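Local atomic coordinates of 190aa long hypothetical protein (Pyrococcus horikoshii, PDB entry 2DDZ), a protein that is of unknown function but belongs to the DUF366 family, related at clan level to class II aminoacyl-tRNA synthetases, and assembles as a hexamer. Residues 3-8 / 30-35; 22-27 / 74-79; 42-47 / 61-66; 89-94 / 173-178; 137-142 / 149-154. All coordinates share one frame; numbering follows the deposited sequence.

Contact 1: residues 3-8 / 30-35; sequences SMELLI and FGILGD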
# COMPACT_ATOMS: atom_id res chain seq x y z
N SER E 3 -3.74 20.28 -10.58
CA SER E 3 -4.42 21.00 -9.49
C SER E 3 -5.17 20.38 -8.27
O SER E 3 -5.05 19.18 -7.97
CB SER E 3 -5.34 22.06 -10.13
OG SER E 3 -4.59 22.97 -10.93
N MET E 4 -5.93 21.24 -7.56
CA MET E 4 -6.73 20.93 -6.35
C MET E 4 -7.93 21.90 -6.22
O MET E 4 -7.90 22.98 -6.80
CB MET E 4 -5.84 21.07 -5.11
CG MET E 4 -6.53 20.82 -3.79
SD MET E 4 -5.42 20.96 -2.38
CE MET E 4 -6.59 20.85 -1.15
N GLU E 5 -8.95 21.52 -5.44
CA GLU E 5 -10.18 22.33 -5.24
C GLU E 5 -10.22 23.14 -3.94
O GLU E 5 -9.83 22.65 -2.88
CB GLU E 5 -11.41 21.43 -5.24
CG GLU E 5 -11.89 20.95 -6.60
CD GLU E 5 -12.70 22.00 -7.34
OE1 GLU E 5 -13.63 22.58 -6.74
OE2 GLU E 5 -12.41 22.23 -8.53
N LEU E 6 -10.74 24.36 -4.03
CA LEU E 6 -10.85 25.25 -2.87
C LEU E 6 -12.22 25.92 -2.79
O LEU E 6 -12.76 26.37 -3.80
CB LEU E 6 -9.77 26.33 -2.92
CG LEU E 6 -9.90 27.45 -1.87
CD1 LEU E 6 -9.80 26.87 -0.46
CD2 LEU E 6 -8.80 28.46 -2.09
N LEU E 7 -12.77 25.98 -1.59
CA LEU E 7 -14.06 26.61 -1.36
C LEU E 7 -14.08 27.35 -0.03
O LEU E 7 -13.95 26.73 1.03
CB LEU E 7 -15.18 25.57 -1.35
CG LEU E 7 -16.58 26.13 -1.00
CD1 LEU E 7 -17.00 27.15 -2.06
CD2 LEU E 7 -17.61 25.00 -0.90
N ILE E 8 -14.24 28.67 -0.09
CA ILE E 8 -14.32 29.49 1.11
C ILE E 8 -15.78 29.91 1.23
O ILE E 8 -16.29 30.60 0.35
CB ILE E 8 -13.47 30.78 1.00
CG1 ILE E 8 -12.05 30.47 0.54
CG2 ILE E 8 -13.41 31.46 2.35
CD1 ILE E 8 -11.28 29.60 1.50
N PHE E 30 -21.07 20.03 -0.78
CA PHE E 30 -20.81 21.09 -1.74
C PHE E 30 -20.57 20.61 -3.18
O PHE E 30 -20.36 21.42 -4.07
CB PHE E 30 -19.63 21.92 -1.23
CG PHE E 30 -19.76 22.30 0.22
CD1 PHE E 30 -20.75 23.19 0.64
CD2 PHE E 30 -18.90 21.75 1.18
CE1 PHE E 30 -20.88 23.54 1.99
CE2 PHE E 30 -19.02 22.08 2.53
CZ PHE E 30 -20.02 22.98 2.94
N GLY E 31 -20.60 19.30 -3.39
CA GLY E 31 -20.41 18.78 -4.74
C GLY E 31 -19.00 18.92 -5.29
O GLY E 31 -18.79 18.78 -6.50
N ILE E 32 -18.04 19.19 -4.42
CA ILE E 32 -16.66 19.33 -4.83
C ILE E 32 -16.02 17.95 -4.86
O ILE E 32 -15.86 17.30 -3.83
CB ILE E 32 -15.89 20.22 -3.84
CG1 ILE E 32 -16.55 21.60 -3.79
CG2 ILE E 32 -14.44 20.35 -4.26
CD1 ILE E 32 -16.10 22.45 -2.61
N LEU E 33 -15.66 17.50 -6.05
CA LEU E 33 -15.06 16.18 -6.24
C LEU E 33 -13.53 16.16 -6.09
O LEU E 33 -12.85 17.11 -6.48
CB LEU E 33 -15.43 15.66 -7.62
CG LEU E 33 -15.07 14.23 -8.00
CD1 LEU E 33 -15.95 13.26 -7.25
CD2 LEU E 33 -15.24 14.05 -9.50
N GLY E 34 -13.00 15.09 -5.51
CA GLY E 34 -11.56 14.96 -5.35
C GLY E 34 -10.89 15.74 -4.24
O GLY E 34 -11.53 16.19 -3.29
N ASP E 35 -9.57 15.89 -4.34
CA ASP E 35 -8.82 16.61 -3.33
C ASP E 35 -9.43 17.99 -3.11
O ASP E 35 -9.69 18.71 -4.07
CB ASP E 35 -7.35 16.74 -3.74
CG ASP E 35 -6.63 15.39 -3.74
OD1 ASP E 35 -7.28 14.39 -3.35
OD2 ASP E 35 -5.44 15.33 -4.12
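Leu7 and Ile32 meet through methyl groups where strand 5-8 passes beside the loop that leaves helix 25-30. Followed outward from the backbone, the Leu7 side chain first sets CB 3.5 Å from Ile32 CD1. Chi1 (175°) then puts CG, anti to the backbone N, by the same methyl. Its CD2 branch ends between two partners, 3.4 Å from Ile32 CD1 and 3.6 Å from Phe30 CG. The latter approach is an off-centre CH-pi contact, with Leu7 CD2 4.1 Å from the centroid of the Phe30 ring.

Ile32 suits its place because its two branches serve different neighbours. While CD1 packs on Leu7, CG2 lies 3.4 Å from Glu5 CB. Chi2 of Glu5 (-80°) turns CD back, and Glu5 OE1 then lies 3.4 Å from Ile32 CG2. An alanine in place of Ile32 would probably open a gap beside Leu7 CD2 and leave the stem of Glu5 without its apolar support.

Beyond Ile32 the backbone takes over: Glu5 N donates to Asp35 O at 3.2 Å, and Met4 CG rests near the same oxygen. The carboxylate of Asp35 is engaged by Phe76 N and Trp77 NE1. Phe30 meets Trp25 edge-to-face and touches a bound guanidine, so the apolar cluster borders that pocket. Since strand 5-8 runs parallel to its neighbour 36-45, with helix 25-30 in the connection, the arrangement belongs to a beta-alpha-beta crossover.

Contact 2: residues 22-27 / 74-79; sequences RSHWAY and ELFWHP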
# COMPACT_ATOMS: atom_id res chain seq x y z
N ARG E 22 -15.54 13.51 8.52
CA ARG E 22 -15.88 12.30 7.74
C ARG E 22 -15.52 12.36 6.26
O ARG E 22 -15.47 13.44 5.65
CB ARG E 22 -17.38 11.93 7.85
CG ARG E 22 -17.82 11.67 9.30
CD ARG E 22 -19.03 10.82 9.34
NE ARG E 22 -19.71 10.74 10.60
CZ ARG E 22 -20.70 9.87 10.77
NH1 ARG E 22 -21.27 9.79 11.95
NH2 ARG E 22 -21.13 9.10 9.76
N SER E 23 -15.35 11.19 5.66
CA SER E 23 -15.00 11.10 4.26
C SER E 23 -16.11 11.56 3.34
O SER E 23 -17.29 11.35 3.62
CB SER E 23 -14.57 9.67 3.88
OG SER E 23 -15.64 8.74 4.00
N HIS E 24 -15.70 12.19 2.24
CA HIS E 24 -16.61 12.70 1.22
C HIS E 24 -17.50 13.83 1.73
O HIS E 24 -18.49 14.16 1.10
CB HIS E 24 -17.46 11.56 0.65
CG HIS E 24 -16.69 10.59 -0.20
ND1 HIS E 24 -16.30 10.89 -1.49
CD2 HIS E 24 -16.29 9.32 0.03
CE1 HIS E 24 -15.69 9.84 -2.02
NE2 HIS E 24 -15.67 8.88 -1.12
N TRP E 25 -17.12 14.44 2.85
CA TRP E 25 -17.91 15.53 3.40
C TRP E 25 -18.11 16.67 2.39
O TRP E 25 -19.25 17.06 2.11
CB TRP E 25 -17.24 16.08 4.66
CG TRP E 25 -18.01 17.19 5.29
CD1 TRP E 25 -19.20 17.09 5.95
CD2 TRP E 25 -17.67 18.58 5.29
NE1 TRP E 25 -19.62 18.33 6.36
CE2 TRP E 25 -18.70 19.27 5.97
CE3 TRP E 25 -16.59 19.32 4.78
CZ2 TRP E 25 -18.69 20.65 6.15
CZ3 TRP E 25 -16.58 20.71 4.96
CH2 TRP E 25 -17.63 21.36 5.65
N ALA E 26 -17.01 17.18 1.85
CA ALA E 26 -17.04 18.26 0.87
C ALA E 26 -17.86 17.88 -0.36
O ALA E 26 -18.61 18.71 -0.88
CB ALA E 26 -15.60 18.64 0.45
N TYR E 27 -17.72 16.65 -0.84
CA TYR E 27 -18.44 16.23 -2.02
C TYR E 27 -19.92 16.02 -1.74
O TYR E 27 -20.78 16.35 -2.57
CB TYR E 27 -17.81 14.97 -2.61
CG TYR E 27 -18.48 14.48 -3.87
CD1 TYR E 27 -18.57 15.30 -5.00
CD2 TYR E 27 -19.09 13.22 -3.92
CE1 TYR E 27 -19.24 14.88 -6.15
CE2 TYR E 27 -19.76 12.79 -5.06
CZ TYR E 27 -19.84 13.62 -6.17
OH TYR E 27 -20.54 13.20 -7.27
N GLU E 74 -9.41 17.20 2.60
CA GLU E 74 -9.57 15.80 2.21
C GLU E 74 -8.69 15.51 1.00
O GLU E 74 -8.74 16.19 -0.01
CB GLU E 74 -11.02 15.44 1.90
CG GLU E 74 -11.22 13.92 1.71
CD GLU E 74 -12.67 13.47 1.90
OE1 GLU E 74 -13.58 14.28 1.64
OE2 GLU E 74 -12.90 12.31 2.28
N LEU E 75 -7.86 14.48 1.14
CA LEU E 75 -6.95 14.08 0.09
C LEU E 75 -7.09 12.60 -0.20
O LEU E 75 -6.92 11.75 0.68
CB LEU E 75 -5.50 14.40 0.50
CG LEU E 75 -5.19 15.87 0.75
CD1 LEU E 75 -3.73 16.03 1.09
CD2 LEU E 75 -5.53 16.68 -0.50
N PHE E 76 -7.41 12.29 -1.44
CA PHE E 76 -7.57 10.92 -1.85
C PHE E 76 -6.24 10.34 -2.27
O PHE E 76 -5.97 10.08 -3.45
CB PHE E 76 -8.61 10.86 -2.97
CG PHE E 76 -9.98 11.30 -2.53
CD1 PHE E 76 -10.31 12.65 -2.49
CD2 PHE E 76 -10.91 10.35 -2.09
CE1 PHE E 76 -11.57 13.06 -2.02
CE2 PHE E 76 -12.18 10.75 -1.62
CZ PHE E 76 -12.50 12.11 -1.59
N TRP E 77 -5.38 10.17 -1.28
CA TRP E 77 -4.06 9.62 -1.46
C TRP E 77 -4.11 8.32 -0.70
O TRP E 77 -5.18 7.90 -0.27
CB TRP E 77 -3.03 10.55 -0.83
CG TRP E 77 -3.03 11.93 -1.44
CD1 TRP E 77 -3.79 12.36 -2.49
CD2 TRP E 77 -2.19 13.03 -1.08
NE1 TRP E 77 -3.47 13.66 -2.81
CE2 TRP E 77 -2.49 14.09 -1.96
CE3 TRP E 77 -1.21 13.22 -0.10
CZ2 TRP E 77 -1.85 15.33 -1.89
CZ3 TRP E 77 -0.57 14.45 -0.03
CH2 TRP E 77 -0.89 15.49 -0.92
N HIS E 78 -2.96 7.66 -0.53
CA HIS E 78 -2.96 6.42 0.22
C HIS E 78 -3.37 6.79 1.65
O HIS E 78 -2.76 7.66 2.26
CB HIS E 78 -1.56 5.80 0.25
CG HIS E 78 -1.53 4.42 0.83
ND1 HIS E 78 -0.40 3.87 1.40
CD2 HIS E 78 -2.49 3.47 0.92
CE1 HIS E 78 -0.67 2.64 1.82
NE2 HIS E 78 -1.93 2.38 1.53
N PRO E 79 -4.43 6.16 2.18
CA PRO E 79 -4.87 6.48 3.55
C PRO E 79 -3.88 6.02 4.61
O PRO E 79 -4.17 5.14 5.41
CB PRO E 79 -6.22 5.76 3.66
CG PRO E 79 -6.70 5.71 2.22
CD PRO E 79 -5.42 5.30 1.51
O HOH W 1 -14.40 16.48 2.79
O HOH W 2 -15.23 15.14 -0.20
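Glu74, at the end of strand 68-75, directs its carboxylate at the N-terminal turn of helix 25-30, where a type II turn from Arg22 to Trp25 carries the N-cap residue His24 in third position. Chi1 (-171°) sets CG anti to the backbone N and the chain runs on extended; its two oxygens both reach His24 N. The stronger bond goes to the syn lone pair of OE2 at 2.8 Å and is nearly straight (165°), whereas that to OE1 is weak.

Each oxygen has further partners. OE1 accepts from two waters at 2.6 Å each, one of which takes the N-H of Ala26 and the other that of Tyr27; OE2 also bonds to Ser131 OG. A carboxylate fits here because it can accept several N-H groups at once, directly or through water, and its negative charge would probably be favoured by the helix N terminus. An alanine in place of Glu74 would probably leave His24 N without its acceptor and the two waters free to shift.

Ser23 OG is satisfied by the terminal carboxylate of Thr190 of the third subunit. Beside these polar links the His24 and Phe76 rings meet obliquely, His24 CE1 approaching Phe76 CE2 to 3.6 Å.

Contact 3: residues 42-47 / 61-66; sequences GKCNVK and KEIKGD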
# COMPACT_ATOMS: atom_id res chain seq x y z
N GLY E 42 -17.59 29.64 12.10
CA GLY E 42 -18.74 29.28 12.89
C GLY E 42 -18.35 28.81 14.27
O GLY E 42 -17.21 28.99 14.70
N LYS E 43 -19.31 28.21 14.97
CA LYS E 43 -19.09 27.70 16.32
C LYS E 43 -18.38 26.36 16.28
O LYS E 43 -18.37 25.66 15.26
CB LYS E 43 -20.42 27.51 17.04
CG LYS E 43 -21.24 28.78 17.21
CD LYS E 43 -22.58 28.47 17.87
CE LYS E 43 -23.43 29.73 17.97
NZ LYS E 43 -23.67 30.33 16.62
N CYS E 44 -17.79 26.00 17.41
CA CYS E 44 -17.09 24.73 17.54
C CYS E 44 -17.57 24.00 18.78
O CYS E 44 -17.28 24.41 19.90
CB CYS E 44 -15.58 24.95 17.63
SG CYS E 44 -14.64 23.43 17.88
N ASN E 45 -18.33 22.93 18.59
CA ASN E 45 -18.81 22.13 19.70
C ASN E 45 -18.80 20.68 19.23
O ASN E 45 -19.77 20.17 18.66
CB ASN E 45 -20.21 22.57 20.12
CG ASN E 45 -20.71 21.84 21.35
OD1 ASN E 45 -19.91 21.40 22.18
ND2 ASN E 45 -22.02 21.71 21.48
N VAL E 46 -17.66 20.03 19.46
CA VAL E 46 -17.46 18.66 19.01
C VAL E 46 -18.18 17.60 19.82
O VAL E 46 -17.94 17.46 21.01
CB VAL E 46 -15.95 18.28 18.99
CG1 VAL E 46 -15.77 16.89 18.38
CG2 VAL E 46 -15.17 19.31 18.20
N LYS E 47 -19.04 16.85 19.15
CA LYS E 47 -19.77 15.77 19.78
C LYS E 47 -18.79 14.65 20.11
O LYS E 47 -17.93 14.30 19.30
CB LYS E 47 -20.85 15.24 18.84
CG LYS E 47 -21.98 16.21 18.55
CD LYS E 47 -23.00 15.57 17.62
CE LYS E 47 -24.22 16.46 17.40
NZ LYS E 47 -23.87 17.79 16.82
N LYS E 61 -12.02 15.82 27.40
CA LYS E 61 -11.92 17.25 27.10
C LYS E 61 -13.14 17.77 26.35
O LYS E 61 -13.83 17.02 25.66
CB LYS E 61 -10.68 17.54 26.25
CG LYS E 61 -9.37 17.50 27.00
CD LYS E 61 -8.24 18.10 26.17
CE LYS E 61 -6.93 18.14 26.95
NZ LYS E 61 -5.83 18.76 26.16
N GLU E 62 -13.42 19.05 26.51
CA GLU E 62 -14.52 19.68 25.80
C GLU E 62 -13.83 20.41 24.69
O GLU E 62 -12.84 21.10 24.93
CB GLU E 62 -15.24 20.74 26.64
CG GLU E 62 -15.95 20.26 27.88
CD GLU E 62 -16.69 21.39 28.57
OE1 GLU E 62 -17.72 21.84 28.02
OE2 GLU E 62 -16.23 21.84 29.64
N ILE E 63 -14.32 20.27 23.47
CA ILE E 63 -13.72 20.99 22.35
C ILE E 63 -14.80 22.01 21.96
O ILE E 63 -15.69 21.70 21.16
CB ILE E 63 -13.40 20.06 21.16
CG1 ILE E 63 -12.61 18.85 21.64
CG2 ILE E 63 -12.53 20.80 20.16
CD1 ILE E 63 -11.26 19.20 22.25
N LYS E 64 -14.73 23.20 22.54
CA LYS E 64 -15.71 24.25 22.27
C LYS E 64 -15.15 25.64 22.00
O LYS E 64 -14.03 25.98 22.38
CB LYS E 64 -16.70 24.36 23.43
CG LYS E 64 -17.63 23.18 23.61
CD LYS E 64 -18.57 23.44 24.79
CE LYS E 64 -19.53 22.29 25.01
NZ LYS E 64 -20.46 22.57 26.15
N GLY E 65 -15.98 26.45 21.34
CA GLY E 65 -15.63 27.82 21.01
C GLY E 65 -16.88 28.38 20.37
O GLY E 65 -17.68 27.61 19.83
N ASP E 66 -17.08 29.69 20.45
CA ASP E 66 -18.27 30.27 19.84
C ASP E 66 -17.99 30.82 18.45
O ASP E 66 -18.90 30.99 17.65
CB ASP E 66 -18.86 31.38 20.73
CG ASP E 66 -19.48 30.83 22.01
OD1 ASP E 66 -20.28 29.87 21.95
OD2 ASP E 66 -19.16 31.38 23.09
O HOH W 3 -17.02 18.89 23.35
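The side chains of Val46 and Ile63 run alongside each other in the same direction where the end of strand 36-45 runs antiparallel to the short strand 64-65. Val46 has CG1 anti to the backbone N (chi1 -174°), which leaves the other branch, CG2, to press on Ile63 CB at 3.5 Å. Ile63 turns its own CG2 toward Cys44 SG, 4.1 Å away. Beta-branched chains and a thiol suit this apolar side, which Ile122 and Met51 help to cover.

Asn45 and Lys64, a non-hydrogen-bonded pair, project from the other face. Asn45 CG is anti to the backbone N (chi1 -175°), and the amide lies alongside the lysine chain, extended beyond CG. Asn45 OD1 comes within 3.0 Å of Lys64 CE, the methylene next to the ammonium group, while NZ reaches on to a salt bridge with Glu62 OE1 whose hydrogen bond is weak.

The backbones are joined at Cys44 and Gly65, a hydrogen-bonded pair in which Cys44 N donates to Gly65 O at 2.9 Å. Val46 N donates to Ile63 O at 3.1 Å, and a water links Val46 O to Ile63 N where the strands part. Lys43 lays CG 3.2 Å from Asp66 O.

The chemistry divides by face: apolar contacts lie on the covered side, and on the exposed side the amide oxygen of Asn45 rests against lysine methylenes that the ammonium group is likely to polarise.

Contact 4: residues 89-94 / 173-178; sequences KLLIAR and VEEIEK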
# COMPACT_ATOMS: atom_id res chain seq x y z
N LYS E 89 1.05 18.63 10.14
CA LYS E 89 1.99 19.51 10.81
C LYS E 89 2.71 20.44 9.84
O LYS E 89 3.18 21.51 10.23
CB LYS E 89 2.93 18.69 11.70
CG LYS E 89 2.23 18.31 13.03
CD LYS E 89 2.96 17.29 13.91
CE LYS E 89 2.52 15.85 13.65
NZ LYS E 89 1.07 15.60 13.94
N LEU E 90 2.77 20.07 8.57
CA LEU E 90 3.40 20.92 7.57
C LEU E 90 2.48 22.12 7.36
O LEU E 90 2.95 23.25 7.23
CB LEU E 90 3.56 20.19 6.24
CG LEU E 90 4.10 21.04 5.09
CD1 LEU E 90 5.44 21.68 5.47
CD2 LEU E 90 4.24 20.17 3.87
N LEU E 91 1.18 21.87 7.33
CA LEU E 91 0.21 22.93 7.13
C LEU E 91 0.14 23.89 8.33
O LEU E 91 0.04 25.10 8.14
CB LEU E 91 -1.18 22.34 6.85
CG LEU E 91 -1.33 21.42 5.63
CD1 LEU E 91 -2.78 20.96 5.53
CD2 LEU E 91 -0.94 22.17 4.36
N ILE E 92 0.19 23.35 9.54
CA ILE E 92 0.16 24.20 10.74
C ILE E 92 1.43 25.04 10.73
O ILE E 92 1.41 26.22 11.10
CB ILE E 92 0.08 23.36 12.06
CG1 ILE E 92 -1.36 22.92 12.32
CG2 ILE E 92 0.51 24.19 13.26
CD1 ILE E 92 -2.02 22.42 11.10
N ALA E 93 2.53 24.45 10.28
CA ALA E 93 3.78 25.17 10.20
C ALA E 93 3.64 26.32 9.21
O ALA E 93 4.12 27.42 9.47
CB ALA E 93 4.92 24.25 9.79
N ARG E 94 2.99 26.08 8.07
CA ARG E 94 2.82 27.15 7.09
C ARG E 94 1.96 28.28 7.66
O ARG E 94 2.25 29.45 7.42
CB ARG E 94 2.19 26.63 5.81
CG ARG E 94 1.88 27.73 4.78
CD ARG E 94 3.13 28.24 4.07
NE ARG E 94 2.84 29.34 3.14
CZ ARG E 94 2.75 30.63 3.50
NH1 ARG E 94 2.94 30.99 4.76
NH2 ARG E 94 2.47 31.55 2.59
N VAL E 173 -3.24 25.75 -0.06
CA VAL E 173 -3.39 25.08 -1.35
C VAL E 173 -2.03 25.03 -2.03
O VAL E 173 -1.62 23.99 -2.55
CB VAL E 173 -4.40 25.81 -2.26
CG1 VAL E 173 -4.34 25.24 -3.67
CG2 VAL E 173 -5.80 25.66 -1.71
N GLU E 174 -1.30 26.14 -2.01
CA GLU E 174 0.03 26.18 -2.62
C GLU E 174 0.97 25.20 -1.95
O GLU E 174 1.81 24.59 -2.60
CB GLU E 174 0.63 27.58 -2.54
CG GLU E 174 -0.15 28.63 -3.30
CD GLU E 174 0.57 29.97 -3.33
OE1 GLU E 174 1.47 30.18 -2.48
OE2 GLU E 174 0.24 30.80 -4.20
N GLU E 175 0.83 25.04 -0.64
CA GLU E 175 1.68 24.13 0.11
C GLU E 175 1.46 22.71 -0.39
O GLU E 175 2.41 21.99 -0.70
CB GLU E 175 1.34 24.19 1.60
CG GLU E 175 2.39 23.54 2.50
CD GLU E 175 3.75 24.20 2.36
OE1 GLU E 175 3.81 25.45 2.31
OE2 GLU E 175 4.77 23.46 2.30
N ILE E 176 0.19 22.33 -0.49
CA ILE E 176 -0.17 20.99 -0.94
C ILE E 176 0.30 20.73 -2.37
O ILE E 176 0.86 19.67 -2.65
CB ILE E 176 -1.69 20.78 -0.83
CG1 ILE E 176 -2.07 20.68 0.64
CG2 ILE E 176 -2.10 19.54 -1.60
CD1 ILE E 176 -3.55 20.73 0.91
N GLU E 177 0.10 21.70 -3.26
CA GLU E 177 0.51 21.55 -4.65
C GLU E 177 2.02 21.45 -4.83
O GLU E 177 2.48 20.82 -5.79
CB GLU E 177 -0.07 22.68 -5.50
CG GLU E 177 -1.60 22.62 -5.56
CD GLU E 177 -2.22 23.64 -6.50
OE1 GLU E 177 -1.88 24.84 -6.38
OE2 GLU E 177 -3.05 23.25 -7.34
N LYS E 178 2.79 22.07 -3.94
CA LYS E 178 4.24 21.96 -4.03
C LYS E 178 4.62 20.57 -3.49
O LYS E 178 5.58 19.96 -3.96
CB LYS E 178 4.96 23.05 -3.23
CG LYS E 178 6.50 22.92 -3.27
CD LYS E 178 7.13 23.45 -4.57
CE LYS E 178 8.65 23.21 -4.62
NZ LYS E 178 9.33 23.29 -3.28
O HOH W 4 2.93 27.84 0.90
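Glu175 has CG anti to the backbone N (chi1 -165°) and a bend at chi2 (60°), and with these torsions its carboxylate comes between Leu90 and Arg94 on the opposing helix. Arg94 also holds CG anti to its backbone N and bends at chi2, which turns CD toward Glu175 OE1. The setting is a helix pair on the sheet: 81-100 and 161-184 pack with segment axes 10.3 Å apart and directions 136° apart, and both touch Leu73 of strand 68-75.

Leucines suit the interface because their branched ends reach across this spacing. Leu91 CD2 lies 4.1 Å from Glu175 CG and 4.2 Å from Ile176 CG1, the leucine and glutamate side chains running antiparallel to each other. Leu90 CD2 comes to 3.7 Å from Glu175 OE2, an apolar neighbour for a charged oxygen whose mate lies in another chain: OE2 forms a salt bridge with Arg108 NH1 of the third subunit.

Glu175 OE1 sits 3.4 Å from Arg94 CD. Its distance to Arg94 NE is too great for a salt bridge, and the guanidinium and carboxylate planes stand almost perpendicular. One water completes the link in the guanidinium plane, accepting from Arg94 NE at 2.7 Å and donating to Glu175 OE1 at 2.9 Å.

Contact 5: residues 137-142 / 149-154; sequences GLNVKT and VDAIGL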
# COMPACT_ATOMS: atom_id res chain seq x y z
N GLY E 137 -8.49 24.44 13.24
CA GLY E 137 -9.42 25.44 13.75
C GLY E 137 -8.64 26.55 14.41
O GLY E 137 -7.71 26.28 15.17
N LEU E 138 -8.99 27.79 14.11
CA LEU E 138 -8.31 28.93 14.72
C LEU E 138 -9.35 29.77 15.43
O LEU E 138 -10.35 30.16 14.81
CB LEU E 138 -7.60 29.78 13.66
CG LEU E 138 -6.56 29.11 12.75
CD1 LEU E 138 -5.95 30.17 11.85
CD2 LEU E 138 -5.46 28.43 13.59
N ASN E 139 -9.14 30.03 16.72
CA ASN E 139 -10.07 30.84 17.49
C ASN E 139 -10.15 32.25 16.89
O ASN E 139 -9.12 32.85 16.57
CB ASN E 139 -9.60 31.01 18.95
CG ASN E 139 -9.55 29.70 19.72
OD1 ASN E 139 -10.54 28.98 19.82
ND2 ASN E 139 -8.38 29.40 20.29
N VAL E 140 -11.36 32.75 16.70
CA VAL E 140 -11.55 34.11 16.21
C VAL E 140 -11.58 34.92 17.52
O VAL E 140 -10.86 35.92 17.67
CB VAL E 140 -12.89 34.28 15.47
CG1 VAL E 140 -13.11 35.75 15.13
CG2 VAL E 140 -12.88 33.45 14.19
N LYS E 141 -12.39 34.44 18.46
CA LYS E 141 -12.54 35.00 19.79
C LYS E 141 -12.21 33.85 20.77
O LYS E 141 -12.10 32.68 20.35
CB LYS E 141 -13.99 35.43 20.07
CG LYS E 141 -14.67 36.29 19.00
CD LYS E 141 -16.17 36.49 19.30
CE LYS E 141 -16.93 37.07 18.11
NZ LYS E 141 -16.32 38.33 17.60
N THR E 142 -12.04 34.16 22.05
CA THR E 142 -11.76 33.12 23.03
C THR E 142 -13.00 32.94 23.90
O THR E 142 -12.93 32.38 24.99
CB THR E 142 -10.56 33.48 23.91
OG1 THR E 142 -10.88 34.63 24.71
CG2 THR E 142 -9.32 33.77 23.06
N VAL E 149 -6.67 25.96 29.74
CA VAL E 149 -5.55 26.38 28.91
C VAL E 149 -5.80 27.82 28.44
O VAL E 149 -6.93 28.19 28.06
CB VAL E 149 -5.39 25.42 27.66
CG1 VAL E 149 -6.52 25.65 26.65
CG2 VAL E 149 -4.01 25.59 26.99
N ASP E 150 -4.77 28.66 28.49
CA ASP E 150 -4.89 30.06 28.07
C ASP E 150 -5.00 30.14 26.55
O ASP E 150 -4.05 29.85 25.83
CB ASP E 150 -3.66 30.86 28.51
CG ASP E 150 -3.61 31.07 30.01
OD1 ASP E 150 -4.57 31.65 30.56
OD2 ASP E 150 -2.60 30.66 30.63
N ALA E 151 -6.16 30.57 26.06
CA ALA E 151 -6.38 30.69 24.61
C ALA E 151 -6.32 32.12 24.10
O ALA E 151 -6.57 33.07 24.84
CB ALA E 151 -7.71 30.06 24.23
N ILE E 152 -5.99 32.25 22.82
CA ILE E 152 -5.89 33.55 22.19
C ILE E 152 -6.62 33.45 20.84
O ILE E 152 -6.60 32.40 20.21
CB ILE E 152 -4.38 33.94 22.03
CG1 ILE E 152 -4.23 35.42 21.68
CG2 ILE E 152 -3.72 33.08 20.97
CD1 ILE E 152 -4.63 35.72 20.27
N GLY E 153 -7.29 34.53 20.44
CA GLY E 153 -8.03 34.55 19.18
C GLY E 153 -7.44 35.49 18.14
O GLY E 153 -6.52 36.25 18.44
N LEU E 154 -7.96 35.44 16.91
CA LEU E 154 -7.45 36.28 15.84
C LEU E 154 -7.74 37.76 16.09
O LEU E 154 -6.93 38.63 15.76
CB LEU E 154 -8.04 35.85 14.49
CG LEU E 154 -7.59 34.50 13.92
CD1 LEU E 154 -8.42 34.19 12.69
CD2 LEU E 154 -6.11 34.54 13.57
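Asn139 and Leu154 form the main hydrogen bond of this contact, Leu154 N donating to Asn139 O at 2.9 Å. A second, weak bond uses the side chain of Asn139. Chi1 (-64°) sets CG beside the backbone N, and ND2 at the end of the amide reaches Ile152 O at 3.5 Å. Asparagine suits the place because its short side chain ends in an amide whose N-H reaches the carbonyl of Ile152.

Softer CH...O contacts come next. Gly153 CA approaches Asn139 O to 3.3 Å and also faces Val140 O. A side chain is hardly possible here: a CB on residue 153 would fall 2.4 Å from Val140 O, so glycine lets the two backbones come close.

Strand 131-139, an inner strand of the mixed sheet, ends here, and the chain doubles back before helix 161-184. The returning segment 149-154 folds over the strand end, and Arg118 of the adjoining strand 118-128 binds Ala151 O.

Van der Waals packing makes up the rest. In Thr142 a chi1 of 65° puts CG2 opposite the carbonyl carbon, facing the loop: CG2 lies 3.3 Å from Ala151 O and 3.4 Å from Gly153 N. This methyl has no hydrogen-bonding capacity and can pack flush against the peptides from Ala151 to Gly153. Leu154 sets CG 3.5 Å from Asn139 O, next to the oxygen its own N-H binds, while its side chain also packs on Val69.

In the fold
Contacts 2, 4 and 5 are mostly buried, contact 3 is half covered, and contact 1 lies at the surface. Four of them reach the mixed sheet directly: contact 1 uses strand 5-8, which pairs with the strand 36-45 of contact 3, contact 2 uses strand 68-75 and contact 5 strand 131-139. Contact 4 instead joins two helices packed on that sheet. Contacts 1 and 2 touch through Asp35, and contact 4 touches both, through Met4 and Trp77 against Ile176. Chemistry follows place: methyl packing beside the guanidine pocket, a water-extended carboxylate at a helix start, strand pairing, a water-bridged charge pair near a subunit interface, and backbone bonding at a chain reversal.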